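Local coordinates for universal stress protein MJ0577 (Methanocaldococcus jannaschii, PDB 1MJH) that binds ATP together with a manganese ion, as a homodimer of the universal stress protein family, at residues 8-13 and 86-91; 22-27 and 153-158; 26-31 and 121-126; 35-40 and 113-118. One frame throughout, in Å; residues are numbered along the deposited sequence.

Contact 1: residues 8-13 and 86-91; sequences ILYPTD and ENIKKE. With ATP (adenosine-5'-triphosphate), chain F.
Ile88 meets Thr12 tip to tip: its CD1 stops 4.1 Å from CG2 of Thr12, two methyls at van der Waals distance. The other branch of Ile88 turns to Tyr10, where CG2 comes up at the edge of the phenol ring, near its plane, 4.2 Å from CE2. Ile88 can serve both because CG1 lies beside its own backbone N (chi1 -61°) while CG2 takes the place anti to it, and the two branches diverge, one to Tyr10 on the strand and one to Thr12 in the loop just after it. The polar ends are held by other partners: Tyr10 OH hydrogen-bonds to Ala18 O at the start of helix 16-27, and Thr12 OG1 to the backbone N of Phe14. Here the long helix 66-95 packs on one face of a parallel sheet, in the α/β fold of the HUP clan, with strand 7-11 at its centre. Pro11, between the two, and Asp13, just after them, turn to the nucleotide instead. The 2'-hydroxyl of ATP donates a hydrogen bond to Pro11 O (O2' to O 2.7 Å), and Pro11 CB lies 3.4 Å from N3 of the adenine. Asp13 CB comes within 3.5 Å of adenine C5. Farther out, Leu38 of the neighbouring strand touches both Tyr10 and Ile88, and Leu22 of helix 16-27 lies against the same pair.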
# COMPACT_ATOMS: atom_id res chain seq x y z
N ILE B 8 9.54 -7.78 -6.03
CA ILE B 8 8.44 -6.81 -6.16
C ILE B 8 7.65 -7.01 -7.46
O ILE B 8 8.26 -7.20 -8.54
CB ILE B 8 9.10 -5.39 -6.25
CG1 ILE B 8 9.83 -5.09 -4.96
CG2 ILE B 8 8.06 -4.31 -6.55
CD1 ILE B 8 10.90 -3.99 -5.10
N LEU B 9 6.33 -6.87 -7.38
CA LEU B 9 5.51 -6.85 -8.60
C LEU B 9 5.23 -5.37 -8.90
O LEU B 9 4.71 -4.69 -8.01
CB LEU B 9 4.17 -7.57 -8.53
CG LEU B 9 3.21 -7.47 -9.72
CD1 LEU B 9 3.86 -8.06 -10.99
CD2 LEU B 9 1.88 -8.19 -9.50
N TYR B 10 5.55 -4.89 -10.11
CA TYR B 10 5.29 -3.51 -10.46
C TYR B 10 4.47 -3.52 -11.74
O TYR B 10 5.00 -3.75 -12.85
CB TYR B 10 6.61 -2.71 -10.70
CG TYR B 10 6.41 -1.38 -11.36
CD1 TYR B 10 5.46 -0.48 -10.85
CD2 TYR B 10 7.14 -0.99 -12.47
CE1 TYR B 10 5.27 0.76 -11.44
CE2 TYR B 10 6.95 0.25 -13.07
CZ TYR B 10 6.02 1.10 -12.55
OH TYR B 10 5.78 2.35 -13.13
N PRO B 11 3.16 -3.46 -11.61
CA PRO B 11 2.27 -3.46 -12.76
C PRO B 11 2.11 -2.01 -13.24
O PRO B 11 1.82 -1.13 -12.44
CB PRO B 11 0.95 -3.95 -12.18
CG PRO B 11 0.96 -3.59 -10.71
CD PRO B 11 2.40 -3.38 -10.33
N THR B 12 2.37 -1.79 -14.53
CA THR B 12 2.27 -0.43 -15.04
C THR B 12 1.36 -0.34 -16.24
O THR B 12 1.35 -1.26 -17.08
CB THR B 12 3.69 0.10 -15.43
OG1 THR B 12 3.48 1.40 -15.98
CG2 THR B 12 4.36 -0.75 -16.49
N ASP B 13 0.58 0.73 -16.34
CA ASP B 13 -0.24 1.04 -17.49
C ASP B 13 0.35 2.23 -18.23
O ASP B 13 -0.30 2.81 -19.10
CB ASP B 13 -1.69 1.38 -17.02
CG ASP B 13 -1.69 2.51 -16.00
OD1 ASP B 13 -0.59 3.01 -15.65
OD2 ASP B 13 -2.78 2.88 -15.48
N GLU B 86 10.80 -1.62 -22.40
CA GLU B 86 12.27 -1.66 -22.45
C GLU B 86 12.95 -0.51 -21.73
O GLU B 86 13.97 -0.69 -21.05
CB GLU B 86 12.69 -1.65 -23.94
CG GLU B 86 12.42 -2.95 -24.67
CD GLU B 86 13.04 -4.18 -24.04
OE1 GLU B 86 14.17 -4.13 -23.51
OE2 GLU B 86 12.43 -5.28 -24.03
N ASN B 87 12.44 0.72 -21.83
CA ASN B 87 12.98 1.88 -21.16
C ASN B 87 12.87 1.65 -19.63
O ASN B 87 13.80 1.95 -18.90
CB ASN B 87 12.24 3.16 -21.53
CG ASN B 87 12.74 3.78 -22.84
OD1 ASN B 87 13.94 3.68 -23.14
ND2 ASN B 87 11.82 4.37 -23.59
N ILE B 88 11.72 1.14 -19.15
CA ILE B 88 11.62 0.91 -17.69
C ILE B 88 12.56 -0.20 -17.20
O ILE B 88 13.19 -0.15 -16.16
CB ILE B 88 10.17 0.48 -17.34
CG1 ILE B 88 9.22 1.63 -17.74
CG2 ILE B 88 10.11 0.20 -15.84
CD1 ILE B 88 7.76 1.15 -17.77
N LYS B 89 12.58 -1.29 -17.97
CA LYS B 89 13.47 -2.42 -17.65
C LYS B 89 14.91 -1.95 -17.58
O LYS B 89 15.61 -2.28 -16.62
CB LYS B 89 13.28 -3.51 -18.71
CG LYS B 89 14.33 -4.62 -18.62
CD LYS B 89 13.86 -5.87 -19.36
CE LYS B 89 14.77 -7.04 -19.02
NZ LYS B 89 14.44 -8.25 -19.82
N LYS B 90 15.39 -1.11 -18.52
CA LYS B 90 16.73 -0.57 -18.43
C LYS B 90 16.92 0.35 -17.23
O LYS B 90 17.99 0.29 -16.62
CB LYS B 90 17.14 0.24 -19.67
CG LYS B 90 17.36 -0.65 -20.89
CD LYS B 90 18.72 -1.34 -20.83
CE LYS B 90 19.00 -2.18 -22.07
NZ LYS B 90 20.21 -3.05 -21.86
N GLU B 91 15.92 1.17 -16.91
CA GLU B 91 16.08 2.08 -15.74
C GLU B 91 16.27 1.22 -14.50
O GLU B 91 17.06 1.47 -13.59
CB GLU B 91 14.84 2.99 -15.61
CG GLU B 91 15.03 4.10 -14.56
CD GLU B 91 13.83 5.02 -14.42
OE1 GLU B 91 13.01 5.08 -15.36
OE2 GLU B 91 13.73 5.74 -13.38
PG ATP F . -10.08 3.07 -14.10
O1G ATP F . -10.85 2.40 -13.01
O2G ATP F . -9.37 2.08 -14.84
O3G ATP F . -10.93 3.89 -14.98
PB ATP F . -7.64 4.59 -13.45
O1B ATP F . -7.55 6.01 -13.08
O2B ATP F . -7.14 4.38 -14.82
O3B ATP F . -9.12 4.08 -13.27
PA ATP F . -6.24 2.20 -12.35
O1A ATP F . -6.92 1.54 -11.26
O2A ATP F . -6.32 1.60 -13.64
O3A ATP F . -6.78 3.75 -12.40
O5' ATP F . -4.70 2.49 -12.17
C5' ATP F . -4.11 2.16 -10.89
C4' ATP F . -2.79 1.45 -11.11
O4' ATP F . -3.11 0.10 -11.63
C3' ATP F . -1.86 2.02 -12.16
O3' ATP F . -1.08 3.13 -11.68
C2' ATP F . -1.01 0.77 -12.50
O2' ATP F . -0.02 0.59 -11.46
C1' ATP F . -2.09 -0.34 -12.47
N9 ATP F . -2.63 -0.67 -13.78
C8 ATP F . -3.75 -0.22 -14.39
N7 ATP F . -3.99 -0.79 -15.55
C5 ATP F . -2.96 -1.59 -15.74
C6 ATP F . -2.67 -2.44 -16.80
N6 ATP F . -3.47 -2.51 -17.86
N1 ATP F . -1.55 -3.14 -16.71
C2 ATP F . -0.74 -3.08 -15.60
N3 ATP F . -0.94 -2.29 -14.53
C4 ATP F . -2.07 -1.57 -14.72

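Contact 2: residues 22-27 and 153-158; sequences LKHVKA and PVLVVK
His24 and Val157 carry most of this contact, with Leu155 adding a smaller share. The imidazole of His24 lies across the fork of Val157. CG2 sits over one ring face as a CH-pi contact, 3.9 Å from the centroid and 24° off the normal, displaced toward the rim. The second methyl reaches the CD2 and NE2 side of the ring: Val157 CG1 is 3.5 Å from His24 CD2. Both methyls of the valine therefore press on the imidazole. Its orientation starts at chi1 -67°, which sets CG beside the backbone N and sends the ring off the helix toward the strand. Leu155, two residues before Val157 and on the same side of the strand, reaches in with CD2 to 4.1 Å from His24 CB, touching the side chain at its root.

The polar end of His24 looks to the dimer. ND1 is hydrogen-bonded to the OH of Tyr5 of the second subunit, a partner that would help fix the rotation of the ring, while Pro153 of that subunit packs on the same histidine. Val154, Leu155 and Val156 pair in an antiparallel ladder with a strand of the other subunit. Helix 16-27 thus packs on the last strand of a parallel α/β sheet, exactly where that sheet runs on across the homodimer interface.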
# COMPACT_ATOMS: atom_id res chain seq x y z
N LEU B 22 6.96 4.10 -10.00
CA LEU B 22 8.30 3.62 -10.32
C LEU B 22 9.34 4.20 -9.39
O LEU B 22 10.35 3.54 -9.05
CB LEU B 22 8.60 3.96 -11.81
CG LEU B 22 9.98 3.55 -12.30
CD1 LEU B 22 10.23 2.08 -12.16
CD2 LEU B 22 10.00 3.94 -13.81
N LYS B 23 9.20 5.48 -8.98
CA LYS B 23 10.13 6.08 -8.05
C LYS B 23 10.22 5.25 -6.74
O LYS B 23 11.31 5.16 -6.17
CB LYS B 23 9.75 7.51 -7.68
CG LYS B 23 9.59 8.41 -8.93
CD LYS B 23 9.20 9.82 -8.48
CE LYS B 23 9.46 10.89 -9.50
NZ LYS B 23 10.84 11.01 -10.05
N HIS B 24 9.07 4.76 -6.30
CA HIS B 24 9.02 3.96 -5.06
C HIS B 24 9.61 2.59 -5.29
O HIS B 24 10.35 2.11 -4.42
CB HIS B 24 7.56 3.84 -4.54
CG HIS B 24 7.08 5.21 -4.11
ND1 HIS B 24 7.03 5.51 -2.75
CD2 HIS B 24 6.64 6.27 -4.82
CE1 HIS B 24 6.60 6.77 -2.67
NE2 HIS B 24 6.36 7.30 -3.90
N VAL B 25 9.40 1.98 -6.46
CA VAL B 25 10.11 0.72 -6.73
C VAL B 25 11.62 0.90 -6.60
O VAL B 25 12.34 0.06 -6.02
CB VAL B 25 9.77 0.20 -8.14
CG1 VAL B 25 10.54 -1.10 -8.47
CG2 VAL B 25 8.25 -0.07 -8.22
N LYS B 26 12.12 1.98 -7.19
CA LYS B 26 13.56 2.28 -7.10
C LYS B 26 14.00 2.49 -5.67
O LYS B 26 15.10 2.04 -5.25
CB LYS B 26 13.91 3.50 -8.00
CG LYS B 26 13.68 3.13 -9.49
CD LYS B 26 13.81 4.34 -10.41
CE LYS B 26 15.15 5.05 -10.33
NZ LYS B 26 15.18 6.28 -11.20
N ALA B 27 13.16 3.11 -4.81
CA ALA B 27 13.53 3.30 -3.42
C ALA B 27 13.64 2.04 -2.60
O ALA B 27 14.26 2.04 -1.52
CB ALA B 27 12.57 4.33 -2.79
N PRO B 153 0.93 -7.69 0.25
CA PRO B 153 1.00 -6.29 0.67
C PRO B 153 0.98 -5.41 -0.58
O PRO B 153 1.61 -5.78 -1.60
CB PRO B 153 2.35 -6.16 1.40
CG PRO B 153 2.76 -7.59 1.74
CD PRO B 153 2.15 -8.39 0.66
N VAL B 154 0.18 -4.34 -0.53
CA VAL B 154 0.12 -3.42 -1.68
C VAL B 154 0.51 -1.99 -1.26
O VAL B 154 -0.13 -1.43 -0.36
CB VAL B 154 -1.31 -3.36 -2.22
CG1 VAL B 154 -1.37 -2.41 -3.45
CG2 VAL B 154 -1.80 -4.72 -2.74
N LEU B 155 1.57 -1.51 -1.88
CA LEU B 155 1.97 -0.08 -1.67
C LEU B 155 1.20 0.72 -2.71
O LEU B 155 1.49 0.60 -3.89
CB LEU B 155 3.48 0.09 -1.76
CG LEU B 155 3.96 1.58 -1.72
CD1 LEU B 155 3.48 2.25 -0.44
CD2 LEU B 155 5.51 1.62 -1.75
N VAL B 156 0.29 1.60 -2.30
CA VAL B 156 -0.49 2.44 -3.18
C VAL B 156 0.14 3.84 -3.22
O VAL B 156 0.22 4.50 -2.19
CB VAL B 156 -1.93 2.60 -2.67
CG1 VAL B 156 -2.69 3.46 -3.68
CG2 VAL B 156 -2.66 1.25 -2.47
N VAL B 157 0.67 4.22 -4.38
CA VAL B 157 1.33 5.50 -4.53
C VAL B 157 0.32 6.49 -5.14
O VAL B 157 -0.22 6.18 -6.21
CB VAL B 157 2.52 5.35 -5.48
CG1 VAL B 157 3.25 6.70 -5.70
CG2 VAL B 157 3.58 4.39 -4.90
N LYS B 158 0.10 7.61 -4.48
CA LYS B 158 -1.03 8.45 -4.96
C LYS B 158 -0.66 9.31 -6.16
O LYS B 158 0.49 9.66 -6.43
CB LYS B 158 -1.48 9.44 -3.84
CG LYS B 158 -1.84 8.72 -2.53
CD LYS B 158 -2.99 7.78 -2.66
CE LYS B 158 -4.28 8.24 -3.36
NZ LYS B 158 -4.97 9.33 -2.54

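Contact 3: residues 26-31 and 121-126; sequences KAFKTL and VDIIIM. With ATP (adenosine-5'-triphosphate), chain F.
Phe28 is turned by chi1 -91° and chi2 63° so that its ring projects toward Ile125 and Ile123 of the sheet. Ile125 answers with CG1 beside its backbone N and an extended chi2 of -179°, which carries CD1 over one face of the ring. That methyl makes a CH-pi contact, 3.9 Å from the Phe28 centroid, shifted toward the rim so that CD1 of the ring is the closest atom. Ile123 reaches the far end of the same ring, its CD1 3.7 Å from Phe28 CZ. Ile123 and Ile125 stand two positions apart and are both directed at Phe28, so both terminal methyls touch the phenyl, with only that of Ile125 over a face. Tyr5 meets the ring edge-to-face, and Ile8 and Leu155 also touch it.

Next in the chain, Lys29 NZ bonds Thr30 O at 2.7 Å and pairs with Glu34. On the other side of the strand Met126 points to the nucleotide, with CE 3.5 Å from O4' of the ATP ribose. Strand 123-127 thereby gives one side to the hydrophobic core under helix 16-27 and the other to the ATP pocket, as expected of a sheet covered by helices on both faces.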
# COMPACT_ATOMS: atom_id res chain seq x y z
N LYS B 26 12.12 1.98 -7.19
CA LYS B 26 13.56 2.28 -7.10
C LYS B 26 14.00 2.49 -5.67
O LYS B 26 15.10 2.04 -5.25
CB LYS B 26 13.91 3.50 -8.00
CG LYS B 26 13.68 3.13 -9.49
CD LYS B 26 13.81 4.34 -10.41
CE LYS B 26 15.15 5.05 -10.33
NZ LYS B 26 15.18 6.28 -11.20
N ALA B 27 13.16 3.11 -4.81
CA ALA B 27 13.53 3.30 -3.42
C ALA B 27 13.64 2.04 -2.60
O ALA B 27 14.26 2.04 -1.52
CB ALA B 27 12.57 4.33 -2.79
N PHE B 28 13.01 0.95 -3.06
CA PHE B 28 13.11 -0.32 -2.34
C PHE B 28 14.48 -0.98 -2.57
O PHE B 28 14.70 -2.01 -1.96
CB PHE B 28 11.98 -1.25 -2.75
CG PHE B 28 10.75 -1.14 -1.91
CD1 PHE B 28 10.03 0.03 -1.85
CD2 PHE B 28 10.31 -2.21 -1.13
CE1 PHE B 28 8.90 0.15 -1.06
CE2 PHE B 28 9.19 -2.08 -0.34
CZ PHE B 28 8.48 -0.91 -0.29
N LYS B 29 15.31 -0.49 -3.49
CA LYS B 29 16.63 -1.11 -3.69
C LYS B 29 17.54 -0.96 -2.47
O LYS B 29 17.63 0.16 -1.97
CB LYS B 29 17.36 -0.42 -4.86
CG LYS B 29 18.55 -1.23 -5.39
CD LYS B 29 18.08 -2.61 -5.83
CE LYS B 29 19.19 -3.58 -6.19
NZ LYS B 29 19.96 -4.05 -5.01
N THR B 30 18.21 -1.99 -1.99
CA THR B 30 19.26 -1.91 -0.99
C THR B 30 20.56 -2.48 -1.59
O THR B 30 20.64 -2.64 -2.80
CB THR B 30 18.99 -2.73 0.28
OG1 THR B 30 19.03 -4.13 -0.05
CG2 THR B 30 17.60 -2.47 0.84
N LEU B 31 21.47 -2.96 -0.74
CA LEU B 31 22.69 -3.60 -1.19
C LEU B 31 22.46 -5.08 -1.52
O LEU B 31 23.34 -5.74 -2.10
CB LEU B 31 23.79 -3.55 -0.11
CG LEU B 31 24.19 -2.14 0.34
CD1 LEU B 31 25.05 -2.15 1.59
CD2 LEU B 31 24.88 -1.43 -0.81
N VAL B 121 5.69 -12.97 -5.15
CA VAL B 121 6.27 -11.67 -4.77
C VAL B 121 6.05 -11.35 -3.30
O VAL B 121 5.10 -11.86 -2.73
CB VAL B 121 5.75 -10.55 -5.69
CG1 VAL B 121 5.88 -10.95 -7.16
CG2 VAL B 121 4.32 -10.15 -5.40
N ASP B 122 6.83 -10.45 -2.74
CA ASP B 122 6.75 -9.93 -1.39
C ASP B 122 5.88 -8.65 -1.27
O ASP B 122 5.47 -8.33 -0.15
CB ASP B 122 8.16 -9.63 -0.91
CG ASP B 122 9.03 -10.90 -0.88
OD1 ASP B 122 8.67 -11.79 -0.08
OD2 ASP B 122 10.04 -11.04 -1.62
N ILE B 123 5.60 -8.02 -2.41
CA ILE B 123 4.85 -6.74 -2.31
C ILE B 123 4.46 -6.37 -3.73
O ILE B 123 5.17 -6.75 -4.69
CB ILE B 123 5.73 -5.67 -1.67
CG1 ILE B 123 4.93 -4.35 -1.56
CG2 ILE B 123 7.04 -5.42 -2.43
CD1 ILE B 123 5.68 -3.33 -0.69
N ILE B 124 3.34 -5.69 -3.89
CA ILE B 124 2.93 -5.12 -5.15
C ILE B 124 3.05 -3.59 -4.99
O ILE B 124 2.50 -3.09 -4.00
CB ILE B 124 1.45 -5.44 -5.45
CG1 ILE B 124 1.30 -7.01 -5.44
CG2 ILE B 124 1.17 -4.95 -6.85
CD1 ILE B 124 -0.12 -7.41 -5.71
N ILE B 125 3.76 -2.91 -5.88
CA ILE B 125 3.87 -1.42 -5.76
C ILE B 125 3.15 -0.82 -6.99
O ILE B 125 3.52 -1.11 -8.13
CB ILE B 125 5.35 -1.03 -5.73
CG1 ILE B 125 6.02 -1.54 -4.43
CG2 ILE B 125 5.44 0.52 -5.74
CD1 ILE B 125 7.51 -1.18 -4.32
N MET B 126 2.10 -0.02 -6.79
CA MET B 126 1.26 0.41 -7.95
C MET B 126 0.74 1.82 -7.71
O MET B 126 0.74 2.26 -6.55
CB MET B 126 0.14 -0.63 -8.27
CG MET B 126 -0.95 -0.70 -7.14
SD MET B 126 -2.02 -2.27 -7.23
CE MET B 126 -2.63 -2.00 -8.91
PG ATP F . -10.08 3.07 -14.10
O1G ATP F . -10.85 2.40 -13.01
O2G ATP F . -9.37 2.08 -14.84
O3G ATP F . -10.93 3.89 -14.98
PB ATP F . -7.64 4.59 -13.45
O1B ATP F . -7.55 6.01 -13.08
O2B ATP F . -7.14 4.38 -14.82
O3B ATP F . -9.12 4.08 -13.27
PA ATP F . -6.24 2.20 -12.35
O1A ATP F . -6.92 1.54 -11.26
O2A ATP F . -6.32 1.60 -13.64
O3A ATP F . -6.78 3.75 -12.40
O5' ATP F . -4.70 2.49 -12.17
C5' ATP F . -4.11 2.16 -10.89
C4' ATP F . -2.79 1.45 -11.11
O4' ATP F . -3.11 0.10 -11.63
C3' ATP F . -1.86 2.02 -12.16
O3' ATP F . -1.08 3.13 -11.68
C2' ATP F . -1.01 0.77 -12.50
O2' ATP F . -0.02 0.59 -11.46
C1' ATP F . -2.09 -0.34 -12.47
N9 ATP F . -2.63 -0.67 -13.78
C8 ATP F . -3.75 -0.22 -14.39
N7 ATP F . -3.99 -0.79 -15.55
C5 ATP F . -2.96 -1.59 -15.74
C6 ATP F . -2.67 -2.44 -16.80
N6 ATP F . -3.47 -2.51 -17.86
N1 ATP F . -1.55 -3.14 -16.71
C2 ATP F . -0.74 -3.08 -15.60
N3 ATP F . -0.94 -2.29 -14.53
C4 ATP F . -2.07 -1.57 -14.72

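Contact 4: residues 35-40 and 113-118; sequences EVILLH and VKIAED
This is an apolar helix-on-sheet contact in the buried core, where Ile115 of helix 108-118 lies against Leu39 and Ile37 of strand 35-43. Leu39 and Ile115 approach tip to tip. The terminal methyl of Ile115 addresses the fork of the leucine: its CD1 is 3.7 Å from Leu39 CD1 and 3.9 Å from Leu39 CD2. Two torsions put it there. Ile115 has CG1 beside its backbone N and a nearly straight chi2 of 171°, while Leu39 places CG anti to its own N, chi1 172°, so both chains extend toward each other. Ile115 CG2, on the other branch, touches Ile37 at 4.2 Å from that residue's CG2, a looser methyl-to-methyl contact.

The backbones stand well apart, with Leu39 CA 8.7 Å from Ile115 CA, and side chains alone bridge the distance. Helix 108-118 covers one face of the parallel sheet and helix 66-95 the other, the three-layer α/β architecture of the family. Alternation along strand 35-43 shows it plainly: Ile37 and Leu39 point to the first helix, whereas Leu38 between them packs on Met85 of the second.

Around this core, Ile102 of strand 98-106 touches both Ile37 and Leu39. Ala116, next to Ile115, points away from this strand and touches Leu9 and Val121. Leu39 also belongs to the ATP pocket, its side chain about 5 Å from the nucleotide at the nearest atoms, and two residues farther on Val41 O accepts a hydrogen bond from ATP.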
# COMPACT_ATOMS: atom_id res chain seq x y z
N GLU B 35 14.60 -8.30 -7.01
CA GLU B 35 14.06 -8.58 -8.34
C GLU B 35 12.75 -7.84 -8.57
O GLU B 35 12.01 -7.72 -7.60
CB GLU B 35 13.80 -10.08 -8.39
CG GLU B 35 13.31 -10.57 -9.73
CD GLU B 35 13.64 -12.07 -9.88
OE1 GLU B 35 13.71 -12.78 -8.88
OE2 GLU B 35 13.83 -12.48 -11.04
N VAL B 36 12.55 -7.35 -9.78
CA VAL B 36 11.25 -6.74 -10.10
C VAL B 36 10.56 -7.56 -11.16
O VAL B 36 11.14 -7.86 -12.24
CB VAL B 36 11.37 -5.27 -10.56
CG1 VAL B 36 9.99 -4.73 -10.97
CG2 VAL B 36 11.95 -4.45 -9.43
N ILE B 37 9.28 -7.89 -10.98
CA ILE B 37 8.41 -8.43 -11.99
C ILE B 37 7.72 -7.23 -12.67
O ILE B 37 6.95 -6.58 -11.97
CB ILE B 37 7.34 -9.41 -11.48
CG1 ILE B 37 7.94 -10.48 -10.59
CG2 ILE B 37 6.58 -10.03 -12.66
CD1 ILE B 37 9.18 -11.20 -11.11
N LEU B 38 8.11 -6.92 -13.92
CA LEU B 38 7.52 -5.72 -14.55
C LEU B 38 6.42 -6.14 -15.46
O LEU B 38 6.62 -6.96 -16.40
CB LEU B 38 8.70 -5.03 -15.31
CG LEU B 38 8.21 -3.95 -16.29
CD1 LEU B 38 7.74 -2.71 -15.48
CD2 LEU B 38 9.38 -3.47 -17.18
N LEU B 39 5.20 -5.72 -15.13
CA LEU B 39 4.03 -6.26 -15.82
C LEU B 39 3.14 -5.25 -16.50
O LEU B 39 2.78 -4.29 -15.84
CB LEU B 39 3.22 -7.02 -14.72
CG LEU B 39 1.85 -7.50 -15.20
CD1 LEU B 39 1.95 -8.56 -16.31
CD2 LEU B 39 1.12 -8.15 -14.00
N HIS B 40 2.79 -5.45 -17.77
CA HIS B 40 1.75 -4.68 -18.43
C HIS B 40 0.67 -5.61 -18.96
O HIS B 40 1.02 -6.67 -19.53
CB HIS B 40 2.32 -3.78 -19.58
CG HIS B 40 1.20 -3.03 -20.23
ND1 HIS B 40 0.70 -3.19 -21.49
CD2 HIS B 40 0.45 -2.04 -19.75
CE1 HIS B 40 -0.30 -2.33 -21.72
NE2 HIS B 40 -0.48 -1.59 -20.63
N VAL B 113 -3.35 -9.95 -9.91
CA VAL B 113 -3.51 -10.83 -8.74
C VAL B 113 -2.90 -12.21 -9.02
O VAL B 113 -2.21 -12.76 -8.17
CB VAL B 113 -5.00 -10.95 -8.40
CG1 VAL B 113 -5.26 -12.02 -7.33
CG2 VAL B 113 -5.49 -9.59 -7.85
N LYS B 114 -3.16 -12.75 -10.20
CA LYS B 114 -2.67 -14.09 -10.54
C LYS B 114 -1.15 -14.16 -10.58
O LYS B 114 -0.50 -15.08 -10.06
CB LYS B 114 -3.30 -14.49 -11.88
CG LYS B 114 -2.64 -15.65 -12.57
CD LYS B 114 -3.40 -16.02 -13.85
CE LYS B 114 -2.40 -16.65 -14.82
NZ LYS B 114 -3.01 -16.96 -16.14
N ILE B 115 -0.54 -13.16 -11.24
CA ILE B 115 0.90 -13.12 -11.40
C ILE B 115 1.59 -12.79 -10.11
O ILE B 115 2.63 -13.36 -9.78
CB ILE B 115 1.27 -12.17 -12.58
CG1 ILE B 115 0.86 -12.83 -13.91
CG2 ILE B 115 2.77 -11.90 -12.52
CD1 ILE B 115 0.98 -11.90 -15.10
N ALA B 116 0.99 -11.97 -9.20
CA ALA B 116 1.63 -11.80 -7.92
C ALA B 116 1.74 -13.13 -7.13
O ALA B 116 2.80 -13.36 -6.54
CB ALA B 116 0.81 -10.87 -7.04
N GLU B 117 0.65 -13.90 -7.25
CA GLU B 117 0.69 -15.23 -6.59
C GLU B 117 1.63 -16.21 -7.30
O GLU B 117 2.49 -16.83 -6.62
CB GLU B 117 -0.78 -15.71 -6.69
CG GLU B 117 -1.00 -17.19 -6.30
CD GLU B 117 -0.68 -17.51 -4.86
OE1 GLU B 117 -0.77 -16.64 -3.96
OE2 GLU B 117 -0.36 -18.70 -4.54
N ASP B 118 1.62 -16.21 -8.64
CA ASP B 118 2.44 -17.22 -9.38
C ASP B 118 3.92 -16.97 -9.20
O ASP B 118 4.75 -17.91 -9.08
CB ASP B 118 1.99 -17.24 -10.83
CG ASP B 118 0.65 -17.88 -11.11
OD1 ASP B 118 -0.02 -18.40 -10.19
OD2 ASP B 118 0.12 -17.94 -12.24

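In the fold
All four contacts are buried and pack a helix, or its end, on one parallel sheet, but on different faces. Contacts 1, 2 and 3 lie on the side of helices 16-27 and 66-95, contact 4 on the side of helix 108-118. Contacts 2 and 3 share helix 16-27 and adjoining strands, and use aromatic rings under methyls; contacts 1 and 4 lie nearer the chain centre, rely mainly on aliphatic tips and have no neighbouring subunit. The dimer interface reaches contacts 2 and 3. A salt bridge between Glu91 and Lys26 joins the two helices, while backbone pairing such as Leu9 with Ile123 and Ile8 with Ile37 ties the strands together.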